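Long-range contact in glycosyltransferase Gtf1 (Streptococcus pneumoniae, PDB 4PQG), which belongs to the GT-B class of glycosyltransferases and carries an extended antiparallel beta-sheet domain beside its two Rossmann-like domains: residues A[71-76]-A[207-212]. Numbering follows the deposited sequence.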
loop_
_atom_site.group_PDB
_atom_site.type_symbol
_atom_site.label_atom_id
_atom_site.label_comp_id
_atom_site.label_asym_id
_atom_site.label_seq_id
_atom_site.Cartn_x
_atom_site.Cartn_y
_atom_site.Cartn_z
ATOM N N ILE A 71 -5.233 1.696 -13.882
ATOM C CA ILE A 71 -6.425 0.935 -14.289
ATOM C C ILE A 71 -7.176 0.439 -13.048
ATOM O O ILE A 71 -6.576 -0.164 -12.147
ATOM C CB ILE A 71 -6.074 -0.271 -15.186
ATOM C CG1 ILE A 71 -5.598 0.224 -16.560
ATOM C CG2 ILE A 71 -7.302 -1.165 -15.367
ATOM C CD1 ILE A 71 -5.054 -0.847 -17.488
ATOM N N TRP A 72 -8.467 0.743 -12.983
ATOM C CA TRP A 72 -9.343 0.196 -11.962
ATOM C C TRP A 72 -10.227 -0.788 -12.650
ATOM O O TRP A 72 -10.876 -0.454 -13.649
ATOM C CB TRP A 72 -10.146 1.295 -11.258
ATOM C CG TRP A 72 -11.101 0.775 -10.191
ATOM C CD1 TRP A 72 -10.909 -0.295 -9.312
ATOM C CD2 TRP A 72 -12.437 1.286 -9.873
ATOM N NE1 TRP A 72 -12.004 -0.470 -8.504
ATOM C CE2 TRP A 72 -12.952 0.448 -8.784
ATOM C CE3 TRP A 72 -13.233 2.310 -10.369
ATOM C CZ2 TRP A 72 -14.202 0.654 -8.227
ATOM C CZ3 TRP A 72 -14.490 2.511 -9.791
ATOM C CH2 TRP A 72 -14.969 1.688 -8.761
ATOM N N LEU A 73 -10.207 -2.032 -12.172
ATOM C CA LEU A 73 -10.965 -3.121 -12.794
ATOM C C LEU A 73 -12.397 -2.725 -13.224
ATOM O O LEU A 73 -12.809 -2.967 -14.374
ATOM C CB LEU A 73 -10.993 -4.344 -11.859
ATOM C CG LEU A 73 -11.968 -5.497 -12.160
ATOM C CD1 LEU A 73 -11.588 -6.235 -13.445
ATOM C CD2 LEU A 73 -12.045 -6.472 -10.987
ATOM N N TYR A 74 -13.153 -2.120 -12.312
ATOM C CA TYR A 74 -14.595 -1.898 -12.537
ATOM C C TYR A 74 -14.876 -0.761 -13.537
ATOM O O TYR A 74 -15.882 -0.757 -14.231
ATOM C CB TYR A 74 -15.313 -1.688 -11.193
ATOM C CG TYR A 74 -15.242 -2.928 -10.322
ATOM C CD1 TYR A 74 -16.213 -3.925 -10.429
ATOM C CD2 TYR A 74 -14.180 -3.117 -9.413
ATOM C CE1 TYR A 74 -16.154 -5.071 -9.648
ATOM C CE2 TYR A 74 -14.103 -4.254 -8.627
ATOM C CZ TYR A 74 -15.086 -5.234 -8.764
ATOM O OH TYR A 74 -15.038 -6.382 -8.035
ATOM N N ASN A 75 -13.958 0.192 -13.596
ATOM C CA ASN A 75 -14.018 1.344 -14.513
ATOM C C ASN A 75 -13.595 0.994 -15.953
ATOM O O ASN A 75 -14.023 1.652 -16.919
ATOM C CB ASN A 75 -13.081 2.442 -13.954
ATOM C CG ASN A 75 -12.854 3.574 -14.929
ATOM O OD1 ASN A 75 -11.783 3.683 -15.521
ATOM N ND2 ASN A 75 -13.878 4.400 -15.133
ATOM N N HIS A 76 -12.767 -0.045 -16.078
ATOM C CA HIS A 76 -12.061 -0.394 -17.317
ATOM C C HIS A 76 -12.974 -0.730 -18.456
ATOM O O HIS A 76 -12.665 -0.422 -19.611
ATOM C CB HIS A 76 -11.109 -1.565 -17.083
ATOM C CG HIS A 76 -10.390 -2.034 -18.327
ATOM N ND1 HIS A 76 -9.401 -1.326 -18.903
ATOM C CD2 HIS A 76 -10.545 -3.189 -19.092
ATOM C CE1 HIS A 76 -8.947 -1.992 -19.987
ATOM N NE2 HIS A 76 -9.646 -3.134 -20.095
ATOM N N ALA A 207 -14.570 -15.001 -13.321
ATOM C CA ALA A 207 -14.951 -14.909 -14.726
ATOM C C ALA A 207 -14.860 -13.470 -15.207
ATOM O O ALA A 207 -14.456 -13.200 -16.351
ATOM C CB ALA A 207 -16.357 -15.456 -14.929
ATOM N N PHE A 208 -15.230 -12.551 -14.315
ATOM C CA PHE A 208 -15.199 -11.131 -14.594
ATOM C C PHE A 208 -13.756 -10.661 -14.798
ATOM O O PHE A 208 -13.443 -9.959 -15.779
ATOM C CB PHE A 208 -15.864 -10.391 -13.420
ATOM C CG PHE A 208 -15.950 -8.898 -13.589
ATOM C CD1 PHE A 208 -16.629 -8.334 -14.662
ATOM C CD2 PHE A 208 -15.403 -8.056 -12.628
ATOM C CE1 PHE A 208 -16.743 -6.958 -14.786
ATOM C CE2 PHE A 208 -15.524 -6.684 -12.743
ATOM C CZ PHE A 208 -16.194 -6.131 -13.821
ATOM N N VAL A 209 -12.873 -11.071 -13.887
ATOM C CA VAL A 209 -11.442 -10.756 -14.007
ATOM C C VAL A 209 -10.843 -11.409 -15.261
ATOM O O VAL A 209 -9.994 -10.813 -15.909
ATOM C CB VAL A 209 -10.666 -11.151 -12.722
ATOM C CG1 VAL A 209 -9.161 -11.034 -12.918
ATOM C CG2 VAL A 209 -11.123 -10.256 -11.569
ATOM N N ARG A 210 -11.295 -12.613 -15.600
ATOM C CA ARG A 210 -10.857 -13.245 -16.856
ATOM C C ARG A 210 -11.175 -12.362 -18.067
ATOM O O ARG A 210 -10.304 -12.117 -18.905
ATOM C CB ARG A 210 -11.464 -14.640 -17.031
ATOM C CG ARG A 210 -10.716 -15.464 -18.062
ATOM C CD ARG A 210 -11.395 -16.789 -18.334
ATOM N NE ARG A 210 -11.207 -17.720 -17.224
ATOM C CZ ARG A 210 -10.054 -18.326 -16.917
ATOM N NH1 ARG A 210 -8.945 -18.101 -17.624
ATOM N NH2 ARG A 210 -10.008 -19.163 -15.883
ATOM N N ALA A 211 -12.418 -11.882 -18.133
ATOM C CA ALA A 211 -12.878 -10.998 -19.204
ATOM C C ALA A 211 -12.048 -9.736 -19.252
ATOM O O ALA A 211 -11.691 -9.245 -20.330
ATOM C CB ALA A 211 -14.353 -10.650 -19.005
ATOM N N PHE A 212 -11.756 -9.191 -18.072
ATOM C CA PHE A 212 -10.848 -8.071 -17.965
ATOM C C PHE A 212 -9.472 -8.397 -18.581
ATOM O O PHE A 212 -8.970 -7.661 -19.455
ATOM C CB PHE A 212 -10.666 -7.653 -16.507
ATOM C CG PHE A 212 -9.515 -6.704 -16.318
ATOM C CD1 PHE A 212 -9.648 -5.361 -16.657
ATOM C CD2 PHE A 212 -8.294 -7.163 -15.855
ATOM C CE1 PHE A 212 -8.576 -4.486 -16.514
ATOM C CE2 PHE A 212 -7.212 -6.299 -15.712
ATOM C CZ PHE A 212 -7.358 -4.954 -16.045
#
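At the edge of the parallel sheet of the N-terminal Rossmann-like domain, Leu73, His76 and their neighbours pack against Phe208 and Phe212 of helix 205-215, the helix that follows the long antiparallel sheet. Strand 70-72 is one of the two edge strands of the parallel sheet, and residues 73-76, which follow it directly, face the helix. Leu73 enters between the two phenylalanines, which lie one helical turn apart. Its CG is anti to the backbone N (chi1 167°), and its two methyls diverge from there: Leu73 CD1 meets the root of the Phe212 side chain at CB (3.5 Å), while Leu73 CD2 reaches Val209 CG2 at 3.9 Å. Leu73 CG itself lies 3.8 Å from Phe208 CE2.

The same CE2 of Phe208 approaches Tyr74 CE1 to 3.5 Å; these two rings are oblique, with their planes at 36°, and Phe208 also stacks on Tyr195 of the antiparallel sheet. The hydroxyl of Tyr74 hydrogen-bonds to Glu192 of that sheet and to Lys205. At the other end of the contact, Phe212 turns its edge to one face of His76 in a T-shaped pair, planes at 75°, with Phe212 CD1 3.4 Å from His76 CD2. His76 NE2 hydrogen-bonds to Ser215 OG, which also bonds to Phe212 O; this probably helps to hold the imidazole with its face toward the edge of Phe212. Ile71 CG2 closes on the Phe212 edge near the ring plane, 3.7 Å from Phe212 CE1.

No hydrogen bond links the two segments directly: the junction is a largely buried apolar packing of aromatic and aliphatic side chains. Through helix 205-215 the chain re-enters the Rossmann-like domain after the inserted antiparallel sheet and goes on to strand 223-226, so the contact packs a helix of this GT-B domain against its edge strand and the residues after it.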